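Local coordinates for beta-galacturonidase (Eisenbergiella tayi, PDB 6NCW), which binds galacturonate and, as a beta-galacturonidase of glycoside hydrolase family 2, probably releases beta-linked hexuronic acids from glycosides, at residues 41-45 against 115-119; 277-281 against 513-517. All blocks are in the same frame, centred on the assembly; numbering follows the deposited sequence.

Interaction 1. Residues 41-45 against 115-119; sequences GCWEN and IADNS
Trp43 pushes the benzene end of its indole against Ala116 and Asn118, where strand 109-117 runs out into a loop. Contact is densest at Asn118: OD1, CG and ND2 of its amide each lie 3.4 Å from CZ2 of Trp43, with OD1 at the ring edge, close to the indole plane. The two side chains arrive from opposite directions, with ring and amide planes 70° apart. Further round the rim, CH2 of Trp43 is 3.7 Å from the carbonyl O of Ala116, and CZ3 meets the Ala116 CB at 3.9 Å. A chi1 of 68° places the Trp43 ring between its own backbone N and carbonyl carbon, reaching out from the short 3-10 turn at 43-45.

Glu44 bends at chi2 and brings OE2 to 2.9 Å from ND2 of Asn118, its carboxylate turned 61° from the amide. The other side of the strand is looser. Asp117 points away from the turn and is partly exposed; its OD1 accepts from Ser119 N in an Asx turn, and the Ser119 hydroxyl adds a second bond on the syn lone pair.

The three polar side chains of the packed part have backbone partners besides: Asn118 OD1 accepts from Gly54 N, Glu44 OE1 from Gly136 N, while Trp43 NE1 donates to Tyr52 O. The Gly54 N-H thus orients the Asn118 amide, and the buried carboxylate of Glu44, given the Gly136 N-H, could plausibly stay ionised.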
ATOM      1  N   GLY A  41     -20.632 -21.077   3.441  1.00 16.16           N
ATOM      2  CA  GLY A  41     -19.361 -20.714   2.811  1.00 19.12           C
ATOM      3  C   GLY A  41     -19.569 -20.444   1.333  1.00 19.63           C
ATOM      4  O   GLY A  41     -20.586 -20.826   0.741  1.00 19.79           O
ATOM      5  N   CYS A  42     -18.586 -19.774   0.742  1.00 20.21           N
ATOM      6  CA  CYS A  42     -18.548 -19.567  -0.702  1.00 19.39           C
ATOM      7  C   CYS A  42     -17.272 -20.186  -1.230  1.00 21.43           C
ATOM      8  O   CYS A  42     -16.203 -19.976  -0.650  1.00 19.53           O
ATOM      9  CB  CYS A  42     -18.588 -18.077  -1.062  1.00 19.16           C
ATOM     10  SG  CYS A  42     -20.127 -17.308  -0.576  1.00 22.94           S
ATOM     11  N   TRP A  43     -17.371 -20.932  -2.334  1.00 19.25           N
ATOM     12  CA  TRP A  43     -16.161 -21.625  -2.751  1.00 20.01           C
ATOM     13  C   TRP A  43     -15.129 -20.690  -3.362  1.00 18.74           C
ATOM     14  O   TRP A  43     -13.977 -21.096  -3.520  1.00 18.25           O
ATOM     15  CB  TRP A  43     -16.481 -22.767  -3.716  1.00 17.37           C
ATOM     16  CG  TRP A  43     -16.999 -22.374  -5.052  1.00 17.33           C
ATOM     17  CD1 TRP A  43     -16.396 -21.546  -5.978  1.00 20.72           C
ATOM     18  CD2 TRP A  43     -18.221 -22.812  -5.638  1.00 15.91           C
ATOM     19  NE1 TRP A  43     -17.182 -21.452  -7.101  1.00 18.42           N
ATOM     20  CE2 TRP A  43     -18.308 -22.217  -6.922  1.00 19.87           C
ATOM     21  CE3 TRP A  43     -19.270 -23.642  -5.197  1.00 16.86           C
ATOM     22  CZ2 TRP A  43     -19.404 -22.429  -7.778  1.00 18.04           C
ATOM     23  CZ3 TRP A  43     -20.356 -23.854  -6.047  1.00 17.31           C
ATOM     24  CH2 TRP A  43     -20.412 -23.243  -7.325  1.00 19.92           C
ATOM     25  N   GLU A  44     -15.493 -19.444  -3.678  1.00 24.02           N
ATOM     26  CA  GLU A  44     -14.483 -18.488  -4.125  1.00 18.38           C
ATOM     27  C   GLU A  44     -13.489 -18.161  -3.020  1.00 21.67           C
ATOM     28  O   GLU A  44     -12.415 -17.628  -3.301  1.00 20.53           O
ATOM     29  CB  GLU A  44     -15.136 -17.202  -4.640  1.00 24.70           C
ATOM     30  CG  GLU A  44     -15.771 -17.359  -6.017  1.00 25.20           C
ATOM     31  CD  GLU A  44     -17.226 -17.813  -5.950  1.00 25.54           C
ATOM     32  OE1 GLU A  44     -17.677 -18.309  -4.881  1.00 25.15           O
ATOM     33  OE2 GLU A  44     -17.933 -17.658  -6.973  1.00 25.57           O
ATOM     34  N   ASN A  45     -13.811 -18.492  -1.785  1.00 21.39           N
ATOM     35  CA  ASN A  45     -12.903 -18.351  -0.664  1.00 21.12           C
ATOM     36  C   ASN A  45     -12.088 -19.609  -0.397  1.00 26.03           C
ATOM     37  O   ASN A  45     -11.210 -19.573   0.474  1.00 22.40           O
ATOM     38  CB  ASN A  45     -13.715 -17.966   0.576  1.00 21.58           C
ATOM     39  CG  ASN A  45     -14.548 -16.724   0.330  1.00 22.01           C
ATOM     40  OD1 ASN A  45     -15.742 -16.697   0.616  1.00 18.98           O
ATOM     41  ND2 ASN A  45     -13.914 -15.691  -0.264  1.00 20.74           N
ATOM     42  N   ILE A 115     -26.211 -29.807  -5.231  1.00 23.36           N
ATOM     43  CA  ILE A 115     -25.475 -29.326  -6.395  1.00 25.04           C
ATOM     44  C   ILE A 115     -25.709 -27.819  -6.451  1.00 25.26           C
ATOM     45  O   ILE A 115     -26.844 -27.367  -6.630  1.00 26.28           O
ATOM     46  CB  ILE A 115     -25.931 -30.007  -7.693  1.00 27.91           C
ATOM     47  CG1 ILE A 115     -26.052 -31.530  -7.522  1.00 24.99           C
ATOM     48  CG2 ILE A 115     -24.979 -29.661  -8.835  1.00 26.58           C
ATOM     49  CD1 ILE A 115     -24.735 -32.208  -7.316  1.00 25.24           C
ATOM     50  N   ALA A 116     -24.648 -27.044  -6.259  1.00 24.08           N
ATOM     51  CA  ALA A 116     -24.702 -25.590  -6.350  1.00 23.06           C
ATOM     52  C   ALA A 116     -24.058 -25.148  -7.648  1.00 24.05           C
ATOM     53  O   ALA A 116     -23.048 -25.717  -8.075  1.00 26.75           O
ATOM     54  CB  ALA A 116     -23.987 -24.923  -5.173  1.00 18.52           C
ATOM     55  N   ASP A 117     -24.622 -24.107  -8.249  1.00 24.55           N
ATOM     56  CA  ASP A 117     -24.215 -23.643  -9.563  1.00 22.68           C
ATOM     57  C   ASP A 117     -24.259 -22.119  -9.585  1.00 21.89           C
ATOM     58  O   ASP A 117     -25.292 -21.536  -9.253  1.00 22.13           O
ATOM     59  CB  ASP A 117     -25.152 -24.227 -10.626  1.00 21.30           C
ATOM     60  CG  ASP A 117     -24.721 -23.899 -12.029  1.00 27.07           C
ATOM     61  OD1 ASP A 117     -23.621 -23.311 -12.211  1.00 27.80           O
ATOM     62  OD2 ASP A 117     -25.483 -24.239 -12.956  1.00 31.18           O
ATOM     63  N   ASN A 118     -23.144 -21.480  -9.963  1.00 23.96           N
ATOM     64  CA  ASN A 118     -23.086 -20.024 -10.106  1.00 25.82           C
ATOM     65  C   ASN A 118     -22.852 -19.584 -11.556  1.00 25.56           C
ATOM     66  O   ASN A 118     -22.488 -18.423 -11.804  1.00 24.81           O
ATOM     67  CB  ASN A 118     -22.027 -19.425  -9.158  1.00 21.88           C
ATOM     68  CG  ASN A 118     -20.589 -19.766  -9.540  1.00 23.98           C
ATOM     69  OD1 ASN A 118     -20.325 -20.558 -10.450  1.00 26.70           O
ATOM     70  ND2 ASN A 118     -19.641 -19.173  -8.812  1.00 21.61           N
ATOM     71  N   SER A 119     -23.071 -20.485 -12.513  1.00 25.97           N
ATOM     72  CA  SER A 119     -22.922 -20.166 -13.929  1.00 21.55           C
ATOM     73  C   SER A 119     -23.839 -19.023 -14.338  1.00 24.73           C
ATOM     74  O   SER A 119     -24.963 -18.889 -13.846  1.00 22.89           O
ATOM     75  CB  SER A 119     -23.260 -21.381 -14.801  1.00 23.22           C
ATOM     76  OG  SER A 119     -22.397 -22.474 -14.538  1.00 31.10           O
TER

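Interaction 2. Residues 277-281 against 513-517; sequences RHEDH and CDVRV
The imidazole of His278 and the carboxylate of Asp280 both lie against Val515, whose CG1 covers one face of the carboxylate, almost straight over Asp280 CG at 3.6 Å. CG2 of Val515 approaches the His278 ring obliquely, 3.9 Å from CD2, and sits closer still to its CB, at 3.6 Å; the two side chains cross at about a right angle. CG1 also reaches the imidazole, though less closely, at 4.2 Å from His278 CD2. With chi1 at 174°, CG1 of Val515 stands anti to the backbone N and CG2 anti to the carbonyl carbon, which turns CG1 mainly to Asp280 and CG2 to His278.

The carboxylate also receives a hydrogen bond across the contact. Arg516 N donates to Asp280 OD1 over 3.2 Å, nearly straight at 166°, but enters from above the carboxylate plane, 57° out of it, on the face that CG1 covers. Water 2 donates to the same oxygen, from slightly to the other side, and to Asp514 O, at 2.7 Å from the latter. Water 3, on the valine face, donates to Asp280 OD2 at 3.0 Å and, weakly, to Arg516 O; OD2 is also hydrogen-bonded to Tyr135 OH. At the other end water 1 accepts from the backbone N of both His278 and Cys513, linking the two segments beyond the valine.

These loops follow the TIM-barrel strands 268-276 and 504-509, which pair in parallel, so the contact joins neighbouring loops at the barrel mouth. The His278 ring is hydrogen-bonded through ND1 to Tyr313 OH and lies about 4 Å, side chain to side chain, from the galacturonate-binding His312. Buried Asp280 gathers a peptide N-H, a tyrosine hydroxyl and two waters round its oxygens, a setting that would probably stabilise negative charge.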
ATOM      1  N   ARG A 277     -25.389  -1.412   1.711  1.00 16.45           N
ATOM      2  CA  ARG A 277     -24.433  -2.434   2.118  1.00 16.19           C
ATOM      3  C   ARG A 277     -24.716  -3.726   1.368  1.00 17.91           C
ATOM      4  O   ARG A 277     -25.812  -4.294   1.488  1.00 15.99           O
ATOM      5  CB  ARG A 277     -24.468  -2.667   3.634  1.00 16.23           C
ATOM      6  CG  ARG A 277     -23.564  -3.816   4.111  1.00 18.67           C
ATOM      7  CD  ARG A 277     -23.785  -4.102   5.601  1.00 18.01           C
ATOM      8  NE  ARG A 277     -23.072  -5.291   6.064  1.00 19.20           N
ATOM      9  CZ  ARG A 277     -23.544  -6.535   5.988  1.00 20.19           C
ATOM     10  NH1 ARG A 277     -24.734  -6.763   5.444  1.00 17.66           N
ATOM     11  NH2 ARG A 277     -22.818  -7.553   6.447  1.00 18.69           N
ATOM     12  N   HIS A 278     -23.720  -4.175   0.602  1.00 18.08           N
ATOM     13  CA  HIS A 278     -23.687  -5.510   0.008  1.00 20.36           C
ATOM     14  C   HIS A 278     -23.302  -6.557   1.047  1.00 19.05           C
ATOM     15  O   HIS A 278     -22.512  -6.298   1.959  1.00 19.37           O
ATOM     16  CB  HIS A 278     -22.660  -5.567  -1.141  1.00 15.66           C
ATOM     17  CG  HIS A 278     -23.232  -5.227  -2.482  1.00 18.17           C
ATOM     18  ND1 HIS A 278     -24.148  -6.035  -3.122  1.00 18.23           N
ATOM     19  CD2 HIS A 278     -23.045  -4.154  -3.289  1.00 17.66           C
ATOM     20  CE1 HIS A 278     -24.491  -5.481  -4.270  1.00 17.80           C
ATOM     21  NE2 HIS A 278     -23.822  -4.347  -4.403  1.00 20.68           N
ATOM     22  N   GLU A 279     -23.822  -7.765   0.871  1.00 18.25           N
ATOM     23  CA  GLU A 279     -23.281  -8.938   1.559  1.00 19.62           C
ATOM     24  C   GLU A 279     -21.995  -9.350   0.834  1.00 22.03           C
ATOM     25  O   GLU A 279     -22.001 -10.198  -0.065  1.00 17.32           O
ATOM     26  CB  GLU A 279     -24.301 -10.075   1.590  1.00 18.77           C
ATOM     27  CG  GLU A 279     -25.561  -9.754   2.439  1.00 21.82           C
ATOM     28  CD  GLU A 279     -26.519 -10.964   2.597  1.00 26.05           C
ATOM     29  OE1 GLU A 279     -27.250 -11.042   3.623  1.00 25.17           O
ATOM     30  OE2 GLU A 279     -26.548 -11.818   1.683  1.00 25.38           O
ATOM     31  N   ASP A 280     -20.875  -8.722   1.201  1.00 17.75           N
ATOM     32  CA  ASP A 280     -19.607  -9.061   0.565  1.00 18.89           C
ATOM     33  C   ASP A 280     -18.460  -8.845   1.545  1.00 21.50           C
ATOM     34  O   ASP A 280     -18.479  -7.899   2.339  1.00 20.56           O
ATOM     35  CB  ASP A 280     -19.402  -8.234  -0.703  1.00 15.88           C
ATOM     36  CG  ASP A 280     -18.282  -8.785  -1.589  1.00 23.12           C
ATOM     37  OD1 ASP A 280     -17.153  -8.248  -1.513  1.00 21.73           O
ATOM     38  OD2 ASP A 280     -18.534  -9.759  -2.352  1.00 21.45           O
ATOM     39  N   HIS A 281     -17.461  -9.725   1.485  1.00 18.73           N
ATOM     40  CA  HIS A 281     -16.342  -9.650   2.420  1.00 18.47           C
ATOM     41  C   HIS A 281     -15.200 -10.437   1.802  1.00 19.94           C
ATOM     42  O   HIS A 281     -15.453 -11.473   1.170  1.00 20.59           O
ATOM     43  CB  HIS A 281     -16.727 -10.224   3.790  1.00 15.13           C
ATOM     44  CG  HIS A 281     -15.652 -10.148   4.829  1.00 18.92           C
ATOM     45  ND1 HIS A 281     -14.506 -10.914   4.778  1.00 17.41           N
ATOM     46  CD2 HIS A 281     -15.573  -9.428   5.975  1.00 16.08           C
ATOM     47  CE1 HIS A 281     -13.764 -10.663   5.842  1.00 18.17           C
ATOM     48  NE2 HIS A 281     -14.381  -9.754   6.574  1.00 20.00           N
ATOM     49  N   CYS A 513     -18.903  -0.533   2.143  1.00 16.28           N
ATOM     50  CA  CYS A 513     -17.565  -1.091   1.999  1.00 14.32           C
ATOM     51  C   CYS A 513     -17.291  -1.369   0.531  1.00 14.69           C
ATOM     52  O   CYS A 513     -18.205  -1.434  -0.286  1.00 13.27           O
ATOM     53  CB  CYS A 513     -17.389  -2.374   2.817  1.00 16.63           C
ATOM     54  SG  CYS A 513     -18.494  -3.699   2.297  1.00 20.58           S
ATOM     55  N   ASP A 514     -16.013  -1.493   0.187  1.00 12.93           N
ATOM     56  CA  ASP A 514     -15.677  -1.889  -1.180  1.00 17.84           C
ATOM     57  C   ASP A 514     -16.118  -3.329  -1.401  1.00 16.22           C
ATOM     58  O   ASP A 514     -16.110  -4.136  -0.472  1.00 20.11           O
ATOM     59  CB  ASP A 514     -14.182  -1.762  -1.436  1.00 13.63           C
ATOM     60  CG  ASP A 514     -13.681  -0.322  -1.320  1.00 19.18           C
ATOM     61  OD1 ASP A 514     -14.475   0.648  -1.439  1.00 15.24           O
ATOM     62  OD2 ASP A 514     -12.471  -0.158  -1.107  1.00 19.65           O
ATOM     63  N   VAL A 515     -16.512  -3.649  -2.637  1.00 15.95           N
ATOM     64  CA  VAL A 515     -17.180  -4.915  -2.965  1.00 18.15           C
ATOM     65  C   VAL A 515     -16.561  -5.500  -4.228  1.00 20.91           C
ATOM     66  O   VAL A 515     -16.363  -4.777  -5.211  1.00 18.53           O
ATOM     67  CB  VAL A 515     -18.696  -4.729  -3.191  1.00 21.87           C
ATOM     68  CG1 VAL A 515     -19.329  -6.036  -3.687  1.00 20.15           C
ATOM     69  CG2 VAL A 515     -19.401  -4.188  -1.915  1.00 16.55           C
ATOM     70  N   ARG A 516     -16.287  -6.813  -4.216  1.00 18.71           N
ATOM     71  CA  ARG A 516     -15.814  -7.507  -5.411  1.00 17.85           C
ATOM     72  C   ARG A 516     -16.912  -7.514  -6.470  1.00 18.58           C
ATOM     73  O   ARG A 516     -18.085  -7.712  -6.154  1.00 17.67           O
ATOM     74  CB  ARG A 516     -15.389  -8.939  -5.046  1.00 17.88           C
ATOM     75  CG  ARG A 516     -15.070  -9.866  -6.240  1.00 19.01           C
ATOM     76  CD  ARG A 516     -13.751  -9.480  -6.952  1.00 16.41           C
ATOM     77  NE  ARG A 516     -12.598  -9.733  -6.078  1.00 17.50           N
ATOM     78  CZ  ARG A 516     -11.443  -9.082  -6.117  1.00 21.63           C
ATOM     79  NH1 ARG A 516     -11.267  -8.061  -6.966  1.00 16.64           N
ATOM     80  NH2 ARG A 516     -10.470  -9.441  -5.280  1.00 19.19           N
ATOM     81  N   VAL A 517     -16.534  -7.291  -7.736  1.00 18.55           N
ATOM     82  CA  VAL A 517     -17.482  -7.313  -8.857  1.00 15.24           C
ATOM     83  C   VAL A 517     -17.049  -8.304  -9.940  1.00 20.89           C
ATOM     84  O   VAL A 517     -15.996  -8.945  -9.832  1.00 22.03           O
ATOM     85  CB  VAL A 517     -17.655  -5.908  -9.464  1.00 17.88           C
ATOM     86  CG1 VAL A 517     -18.172  -4.925  -8.392  1.00 17.21           C
ATOM     87  CG2 VAL A 517     -16.348  -5.440 -10.043  1.00 16.71           C
TER
HETATM   88  O   HOH W   1     -21.223  -2.382   0.769  1.00 16.75           O
HETATM   89  O   HOH W   2     -15.913  -6.657   0.544  1.00 15.64           O
HETATM   90  O   HOH W   3     -20.670  -9.074  -4.299  1.00 22.65           O

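Interaction 1 belongs to the N-terminal beta-sandwich and interaction 2 to the TIM barrel; their centres lie 16 Å apart and their nearest atoms about 5 Å, without touching. Tyr135 connects them: its side chain is packed by Cys42 and Glu44 of 41-45, while its hydroxyl is hydrogen-bonded to Asp280 OD2 in 277-281. Interaction 1 is away from the annotated sites. Interaction 2 borders the sugar pocket: the His278 side chain is about 5 Å from bound glycerol, and that of Val515 about 5 Å from the side chain of galacturonate-binding Asn530. Val517 touches Asp131, another galacturonate-binding residue.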